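Local atomic coordinates of NalD (Pseudomonas aeruginosa PAO1, PDB entry 5DAJ), a protein that acts as a secondary, TetR-family repressor of the MexAB-OprM multidrug efflux pump, whose expression is induced when the repressor binds novobiocin. Residues L139-F144 with T158-S163; R164-L169 with P196-L201. All coordinates share one frame; numbering follows the deposited sequence.

Contact 1. Residues L139-F144 with T158-S163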
ATOM      1  N   LEU A 139      -6.486   5.045  18.117  1.00 54.17           N
ATOM      2  CA  LEU A 139      -7.096   4.027  18.989  1.00 60.87           C
ATOM      3  C   LEU A 139      -6.082   2.999  19.479  1.00 60.20           C
ATOM      4  O   LEU A 139      -6.016   2.716  20.676  1.00 62.90           O
ATOM      5  CB  LEU A 139      -8.244   3.303  18.276  1.00 63.56           C
ATOM      6  CG  LEU A 139      -9.682   3.601  18.721  1.00 71.54           C
ATOM      7  CD1 LEU A 139      -9.997   5.088  18.804  1.00 71.42           C
ATOM      8  CD2 LEU A 139     -10.666   2.922  17.778  1.00 81.24           C
ATOM      9  N   CYS A 140      -5.303   2.451  18.549  1.00 58.18           N
ATOM     10  CA  CYS A 140      -4.238   1.502  18.898  1.00 58.39           C
ATOM     11  C   CYS A 140      -3.201   2.124  19.826  1.00 55.57           C
ATOM     12  O   CYS A 140      -2.817   1.527  20.831  1.00 59.87           O
ATOM     13  CB  CYS A 140      -3.538   0.979  17.652  1.00 54.50           C
ATOM     14  SG  CYS A 140      -4.583  -0.119  16.695  1.00 73.10           S
ATOM     15  N   GLU A 141      -2.784   3.337  19.489  1.00 54.81           N
ATOM     16  CA  GLU A 141      -1.844   4.099  20.309  1.00 55.33           C
ATOM     17  C   GLU A 141      -2.352   4.178  21.751  1.00 55.68           C
ATOM     18  O   GLU A 141      -1.642   3.824  22.692  1.00 59.67           O
ATOM     19  CB  GLU A 141      -1.651   5.507  19.739  1.00 58.37           C
ATOM     20  CG  GLU A 141      -0.414   6.234  20.249  1.00 62.60           C
ATOM     21  CD  GLU A 141      -0.074   7.484  19.444  1.00 69.58           C
ATOM     22  OE1 GLU A 141      -0.574   7.640  18.306  1.00 75.95           O
ATOM     23  OE2 GLU A 141       0.697   8.322  19.955  1.00 67.62           O
ATOM     24  N   GLN A 142      -3.602   4.603  21.898  1.00 51.21           N
ATOM     25  CA  GLN A 142      -4.263   4.689  23.205  1.00 55.20           C
ATOM     26  C   GLN A 142      -4.313   3.339  23.923  1.00 56.50           C
ATOM     27  O   GLN A 142      -4.067   3.263  25.123  1.00 60.46           O
ATOM     28  CB  GLN A 142      -5.673   5.248  23.046  1.00 58.11           C
ATOM     29  CG  GLN A 142      -6.434   5.480  24.355  1.00 68.08           C
ATOM     30  CD  GLN A 142      -7.949   5.513  24.194  1.00 82.32           C
ATOM     31  OE1 GLN A 142      -8.674   5.007  25.055  1.00100.23           O
ATOM     32  NE2 GLN A 142      -8.435   6.115  23.111  1.00 85.46           N
ATOM     33  N   LEU A 143      -4.636   2.287  23.180  1.00 55.32           N
ATOM     34  CA  LEU A 143      -4.656   0.919  23.712  1.00 58.07           C
ATOM     35  C   LEU A 143      -3.284   0.502  24.256  1.00 62.05           C
ATOM     36  O   LEU A 143      -3.174   0.068  25.399  1.00 64.76           O
ATOM     37  CB  LEU A 143      -5.142  -0.074  22.648  1.00 61.64           C
ATOM     38  CG  LEU A 143      -4.959  -1.575  22.911  1.00 69.11           C
ATOM     39  CD1 LEU A 143      -5.475  -1.990  24.269  1.00 74.78           C
ATOM     40  CD2 LEU A 143      -5.670  -2.376  21.842  1.00 71.82           C
ATOM     41  N   PHE A 144      -2.250   0.640  23.430  1.00 63.44           N
ATOM     42  CA  PHE A 144      -0.869   0.345  23.856  1.00 60.20           C
ATOM     43  C   PHE A 144      -0.396   1.246  25.004  1.00 56.06           C
ATOM     44  O   PHE A 144       0.462   0.849  25.786  1.00 59.30           O
ATOM     45  CB  PHE A 144       0.114   0.481  22.689  1.00 55.46           C
ATOM     46  CG  PHE A 144       0.009  -0.610  21.666  1.00 53.12           C
ATOM     47  CD1 PHE A 144       0.265  -1.932  22.001  1.00 53.58           C
ATOM     48  CD2 PHE A 144      -0.318  -0.306  20.354  1.00 53.44           C
ATOM     49  CE1 PHE A 144       0.169  -2.931  21.047  1.00 54.79           C
ATOM     50  CE2 PHE A 144      -0.417  -1.301  19.402  1.00 54.98           C
ATOM     51  CZ  PHE A 144      -0.175  -2.617  19.749  1.00 54.36           C
ATOM     52  N   THR A 158       7.480   2.138  22.073  1.00 50.38           N
ATOM     53  CA  THR A 158       6.480   3.099  22.525  1.00 46.87           C
ATOM     54  C   THR A 158       5.139   2.817  21.857  1.00 48.05           C
ATOM     55  O   THR A 158       5.093   2.207  20.783  1.00 51.86           O
ATOM     56  CB  THR A 158       6.891   4.547  22.202  1.00 46.95           C
ATOM     57  OG1 THR A 158       6.998   4.723  20.785  1.00 45.89           O
ATOM     58  CG2 THR A 158       8.226   4.881  22.854  1.00 46.82           C
ATOM     59  N   PRO A 159       4.033   3.258  22.480  1.00 49.46           N
ATOM     60  CA  PRO A 159       2.722   3.132  21.826  1.00 50.81           C
ATOM     61  C   PRO A 159       2.632   3.779  20.448  1.00 47.41           C
ATOM     62  O   PRO A 159       1.949   3.255  19.563  1.00 51.06           O
ATOM     63  CB  PRO A 159       1.779   3.850  22.798  1.00 50.79           C
ATOM     64  CG  PRO A 159       2.434   3.709  24.126  1.00 51.87           C
ATOM     65  CD  PRO A 159       3.907   3.763  23.858  1.00 49.72           C
ATOM     66  N   ARG A 160       3.300   4.915  20.279  1.00 43.23           N
ATOM     67  CA  ARG A 160       3.296   5.635  19.000  1.00 42.64           C
ATOM     68  C   ARG A 160       3.816   4.727  17.882  1.00 41.78           C
ATOM     69  O   ARG A 160       3.158   4.556  16.854  1.00 45.24           O
ATOM     70  CB  ARG A 160       4.152   6.900  19.094  1.00 39.62           C
ATOM     71  CG  ARG A 160       4.189   7.749  17.831  1.00 39.65           C
ATOM     72  CD  ARG A 160       5.022   9.003  18.032  1.00 36.74           C
ATOM     73  NE  ARG A 160       6.430   8.690  18.234  1.00 40.61           N
ATOM     74  CZ  ARG A 160       7.360   8.603  17.285  1.00 38.97           C
ATOM     75  NH1 ARG A 160       7.073   8.815  16.011  1.00 40.91           N
ATOM     76  NH2 ARG A 160       8.607   8.288  17.619  1.00 37.86           N
ATOM     77  N   ILE A 161       4.993   4.150  18.112  1.00 40.46           N
ATOM     78  CA  ILE A 161       5.675   3.286  17.133  1.00 38.59           C
ATOM     79  C   ILE A 161       4.932   1.972  16.926  1.00 39.44           C
ATOM     80  O   ILE A 161       4.802   1.502  15.790  1.00 42.51           O
ATOM     81  CB  ILE A 161       7.131   2.974  17.568  1.00 36.94           C
ATOM     82  CG1 ILE A 161       7.986   4.246  17.559  1.00 40.05           C
ATOM     83  CG2 ILE A 161       7.780   1.909  16.682  1.00 44.40           C
ATOM     84  CD1 ILE A 161       8.147   4.926  16.208  1.00 41.43           C
ATOM     85  N   ALA A 162       4.453   1.396  18.018  1.00 38.87           N
ATOM     86  CA  ALA A 162       3.728   0.124  17.981  1.00 41.23           C
ATOM     87  C   ALA A 162       2.494   0.203  17.080  1.00 40.73           C
ATOM     88  O   ALA A 162       2.296  -0.648  16.216  1.00 48.73           O
ATOM     89  CB  ALA A 162       3.322  -0.299  19.384  1.00 40.08           C
ATOM     90  N   SER A 163       1.675   1.232  17.276  1.00 43.00           N
ATOM     91  CA  SER A 163       0.447   1.392  16.480  1.00 44.21           C
ATOM     92  C   SER A 163       0.752   1.578  15.000  1.00 42.18           C
ATOM     93  O   SER A 163       0.004   1.103  14.140  1.00 50.44           O
ATOM     94  CB  SER A 163      -0.401   2.565  16.982  1.00 49.08           C
ATOM     95  OG  SER A 163       0.363   3.750  17.024  1.00 54.98           O
TER
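Phe-144 and Ala-162 make the clearest oriented contact between the helix that carries 139-144 and the start of the helix that runs on from 159-163. The phenyl ring turns one face to the methyl group: Ala-162 CB sits 3.9 Å from the centroid of the Phe-144 ring. It lies 15° off the ring normal, a CH-pi contact displaced somewhat toward the rim. The first torsion of Phe-144 sets CG anti to the carbonyl carbon, which carries the ring alongside the first turn of the partner helix. At the base of the ring, Phe-144 CB rests on Pro-159 CB at 3.8 Å. The same proline carbon, Pro-159 CB, lies 3.4 Å from Glu-141 O, so the pyrrolidine packs against the backbone as well as the side chains of 139-144. One turn further along, Ser-163 CB meets Cys-140 CB at 3.6 Å. Ser-163 OG lies between its backbone N and carbonyl carbon (chi1 54°) and is thereby turned back to its own helix, close to Pro-159 O and 2.9 Å from Arg-160 O.

Glu-141 reaches along the flank with CG anti to its backbone N. Its chain runs beside that of Arg-160, Glu-141 OE2 coming 3.8 Å from Arg-160 CB, yet the two charged ends have other partners: Glu-141 OE1 forms a salt bridge with Arg-164, and Arg-160 NH2 one with Asp-189 of the second subunit. Leu-88 of helix 84-101 touches both Cys-140 and Phe-144. Steeply crossed, with segment directions 131° apart, the two helices pack as neighbours in the all-helical C-terminal domain of a TetR-family repressor.

Contact 2. Residues R164-L169 with P196-L201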
ATOM      1  N   ARG A 164       1.845   2.272  14.715  1.00 37.63           N
ATOM      2  CA  ARG A 164       2.238   2.572  13.332  1.00 37.75           C
ATOM      3  C   ARG A 164       2.872   1.373  12.648  1.00 37.13           C
ATOM      4  O   ARG A 164       2.596   1.119  11.484  1.00 38.06           O
ATOM      5  CB  ARG A 164       3.167   3.776  13.273  1.00 36.82           C
ATOM      6  CG  ARG A 164       2.407   5.069  13.487  1.00 37.58           C
ATOM      7  CD  ARG A 164       3.256   6.175  14.046  1.00 39.54           C
ATOM      8  NE  ARG A 164       2.450   7.385  14.210  1.00 41.08           N
ATOM      9  CZ  ARG A 164       1.567   7.602  15.186  1.00 39.77           C
ATOM     10  NH1 ARG A 164       1.306   6.692  16.105  1.00 41.24           N
ATOM     11  NH2 ARG A 164       0.926   8.754  15.236  1.00 42.95           N
ATOM     12  N   ALA A 165       3.706   0.643  13.381  1.00 32.38           N
ATOM     13  CA  ALA A 165       4.281  -0.607  12.883  1.00 37.75           C
ATOM     14  C   ALA A 165       3.172  -1.595  12.547  1.00 39.03           C
ATOM     15  O   ALA A 165       3.154  -2.171  11.454  1.00 45.23           O
ATOM     16  CB  ALA A 165       5.233  -1.217  13.904  1.00 39.34           C
ATOM     17  N   LEU A 166       2.226  -1.742  13.471  1.00 37.68           N
ATOM     18  CA  LEU A 166       1.106  -2.671  13.286  1.00 38.86           C
ATOM     19  C   LEU A 166       0.258  -2.300  12.082  1.00 37.01           C
ATOM     20  O   LEU A 166      -0.013  -3.135  11.235  1.00 36.86           O
ATOM     21  CB  LEU A 166       0.204  -2.738  14.522  1.00 42.33           C
ATOM     22  CG  LEU A 166      -1.028  -3.653  14.393  1.00 43.92           C
ATOM     23  CD1 LEU A 166      -0.665  -5.073  13.997  1.00 44.07           C
ATOM     24  CD2 LEU A 166      -1.806  -3.674  15.689  1.00 45.39           C
ATOM     25  N   HIS A 167      -0.156  -1.042  12.015  1.00 35.43           N
ATOM     26  CA  HIS A 167      -1.007  -0.584  10.922  1.00 35.47           C
ATOM     27  C   HIS A 167      -0.337  -0.763   9.565  1.00 35.39           C
ATOM     28  O   HIS A 167      -0.992  -1.171   8.594  1.00 38.86           O
ATOM     29  CB  HIS A 167      -1.429   0.875  11.068  1.00 35.14           C
ATOM     30  CG  HIS A 167      -2.287   1.348   9.939  1.00 37.31           C
ATOM     31  ND1 HIS A 167      -1.781   2.037   8.861  1.00 41.05           N
ATOM     32  CD2 HIS A 167      -3.597   1.143   9.673  1.00 40.09           C
ATOM     33  CE1 HIS A 167      -2.751   2.273   7.999  1.00 37.88           C
ATOM     34  NE2 HIS A 167      -3.866   1.742   8.470  1.00 43.33           N
ATOM     35  N   ALA A 168       0.944  -0.417   9.496  1.00 33.16           N
ATOM     36  CA  ALA A 168       1.721  -0.582   8.272  1.00 35.78           C
ATOM     37  C   ALA A 168       1.706  -2.041   7.811  1.00 36.74           C
ATOM     38  O   ALA A 168       1.501  -2.311   6.631  1.00 41.68           O
ATOM     39  CB  ALA A 168       3.149  -0.112   8.473  1.00 37.23           C
ATOM     40  N   LEU A 169       1.875  -2.973   8.746  1.00 35.05           N
ATOM     41  CA  LEU A 169       1.816  -4.401   8.414  1.00 36.32           C
ATOM     42  C   LEU A 169       0.464  -4.804   7.832  1.00 37.17           C
ATOM     43  O   LEU A 169       0.410  -5.448   6.784  1.00 40.12           O
ATOM     44  CB  LEU A 169       2.113  -5.281   9.622  1.00 37.43           C
ATOM     45  CG  LEU A 169       1.969  -6.789   9.377  1.00 37.89           C
ATOM     46  CD1 LEU A 169       2.923  -7.267   8.300  1.00 37.77           C
ATOM     47  CD2 LEU A 169       2.201  -7.552  10.660  1.00 39.70           C
ATOM     48  N   PRO A 196       4.565 -12.753  14.110  1.00 50.89           N
ATOM     49  CA  PRO A 196       5.840 -12.133  14.491  1.00 50.84           C
ATOM     50  C   PRO A 196       5.710 -10.689  14.961  1.00 47.88           C
ATOM     51  O   PRO A 196       6.391 -10.289  15.898  1.00 49.09           O
ATOM     52  CB  PRO A 196       6.667 -12.207  13.206  1.00 51.70           C
ATOM     53  CG  PRO A 196       5.671 -12.324  12.110  1.00 54.37           C
ATOM     54  CD  PRO A 196       4.552 -13.127  12.685  1.00 50.75           C
HETATM   55  N   MSE A 197       4.826  -9.921  14.332  1.00 48.07           N
HETATM   56  CA  MSE A 197       4.614  -8.524  14.735  1.00 48.66           C
HETATM   57  C   MSE A 197       4.196  -8.474  16.179  1.00 50.53           C
HETATM   58  O   MSE A 197       4.779  -7.732  16.974  1.00 47.15           O
HETATM   59  CB  MSE A 197       3.586  -7.817  13.856  1.00 49.48           C
HETATM   60  CG  MSE A 197       3.247  -6.388  14.298  1.00 56.39           C
HETATM   61 SE   MSE A 197       4.855  -5.237  14.364  1.00 68.94          SE
HETATM   62  CE  MSE A 197       5.041  -4.904  12.430  1.00 72.47           C
ATOM     63  N   PHE A 198       3.188  -9.263  16.534  1.00 51.43           N
ATOM     64  CA  PHE A 198       2.694  -9.288  17.921  1.00 56.48           C
ATOM     65  C   PHE A 198       3.689  -9.881  18.913  1.00 60.54           C
ATOM     66  O   PHE A 198       3.807  -9.385  20.038  1.00 67.97           O
ATOM     67  CB  PHE A 198       1.359 -10.007  18.022  1.00 54.09           C
ATOM     68  CG  PHE A 198       0.209  -9.163  17.583  1.00 51.97           C
ATOM     69  CD1 PHE A 198      -0.140  -9.094  16.242  1.00 49.46           C
ATOM     70  CD2 PHE A 198      -0.496  -8.397  18.501  1.00 49.60           C
ATOM     71  CE1 PHE A 198      -1.196  -8.302  15.828  1.00 47.68           C
ATOM     72  CE2 PHE A 198      -1.555  -7.612  18.090  1.00 47.53           C
ATOM     73  CZ  PHE A 198      -1.905  -7.563  16.753  1.00 47.22           C
ATOM     74  N   ARG A 199       4.450 -10.879  18.475  1.00 60.17           N
ATOM     75  CA  ARG A 199       5.475 -11.473  19.321  1.00 64.09           C
ATOM     76  C   ARG A 199       6.590 -10.447  19.546  1.00 60.12           C
ATOM     77  O   ARG A 199       7.167 -10.372  20.630  1.00 64.51           O
ATOM     78  CB  ARG A 199       6.039 -12.739  18.676  1.00 66.18           C
ATOM     79  CG  ARG A 199       6.876 -13.594  19.613  1.00 70.58           C
ATOM     80  CD  ARG A 199       7.670 -14.639  18.847  1.00 78.13           C
ATOM     81  NE  ARG A 199       6.807 -15.665  18.268  1.00 90.20           N
ATOM     82  CZ  ARG A 199       6.743 -16.919  18.703  1.00 99.78           C
ATOM     83  NH1 ARG A 199       7.492 -17.307  19.726  1.00 98.21           N
ATOM     84  NH2 ARG A 199       5.928 -17.786  18.116  1.00109.93           N
ATOM     85  N   GLY A 200       6.883  -9.658  18.512  1.00 57.88           N
ATOM     86  CA  GLY A 200       7.917  -8.619  18.581  1.00 55.95           C
ATOM     87  C   GLY A 200       7.564  -7.399  19.413  1.00 57.17           C
ATOM     88  O   GLY A 200       8.443  -6.718  19.940  1.00 61.58           O
ATOM     89  N   LEU A 201       6.274  -7.098  19.502  1.00 59.22           N
ATOM     90  CA  LEU A 201       5.787  -5.960  20.297  1.00 61.25           C
ATOM     91  C   LEU A 201       5.610  -6.305  21.771  1.00 65.46           C
ATOM     92  O   LEU A 201       5.938  -5.494  22.637  1.00 71.17           O
ATOM     93  CB  LEU A 201       4.455  -5.442  19.750  1.00 62.75           C
ATOM     94  CG  LEU A 201       4.479  -4.763  18.378  1.00 63.30           C
ATOM     95  CD1 LEU A 201       3.056  -4.546  17.879  1.00 60.96           C
ATOM     96  CD2 LEU A 201       5.221  -3.442  18.417  1.00 64.54           C
TER
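Met-197, present as selenomethionine, is the central side chain of this interface and touches three residues of 164-169. Its CG is anti to the backbone N, and the chain then bends at chi2 (58°) and again at chi3 (77°), so that the terminal methyl folds over the backbone of the facing helix: Met-197 CE lies 3.5 Å from Ala-165 O and also packs on Ala-165 CB. Lower on the same side chain, Met-197 CB meets Leu-169 CD2 at 3.5 Å, the two chains lying alongside and running opposite ways. Met-197 CG approaches Leu-166 CD1 at 4.1 Å. That leucine methyl is shared, since Leu-166 CD1 also lies 3.7 Å from Phe-198 CE1, the leucine set aslant to the phenyl ring. No hydrogen bond joins the segments.

The two segments run almost exactly antiparallel (175°), their axes 10.7 Å apart at closest approach, a spacing bridged by long side chains. They belong to the last two helices of the TetR-type regulatory domain, which in this family commonly build the dimer interface, and here the second subunit indeed packs on the same surface: its Leu-169 touches Met-197, and its Ala-165 touches Leu-169.

Leu-166 also rests on Leu-88 and Cys-92 of helix 84-101. The Phe-198 ring is placed by two further aromatics, meeting Tyr-89 edge-to-face and Trp-205 ring to ring. Beyond the apolar core, His-167 ND1 is hydrogen-bonded to Asp-176 of the second subunit.

Overall arrangement
Helix 159-179 links the two contacts: its first turn packs on helix 123-145 in contact 1, and the turns that follow pack on helix 186-201 in contact 2. Their centres lie about 11 Å apart, and three direct touches join them. One is the polar tie from Glu-141 OE1 to Arg-164 NH1, at 3.0 Å. The others come from Leu-201, which reaches back to contact 1 with CD2 3.8 Å from Ala-162 CB and CD1 4.2 Å from Phe-144 CZ. Helix 84-101 borders both, through Leu-88. Each also reaches the second subunit, contact 2 far more extensively, so intrachain packing here adjoins the dimer interface.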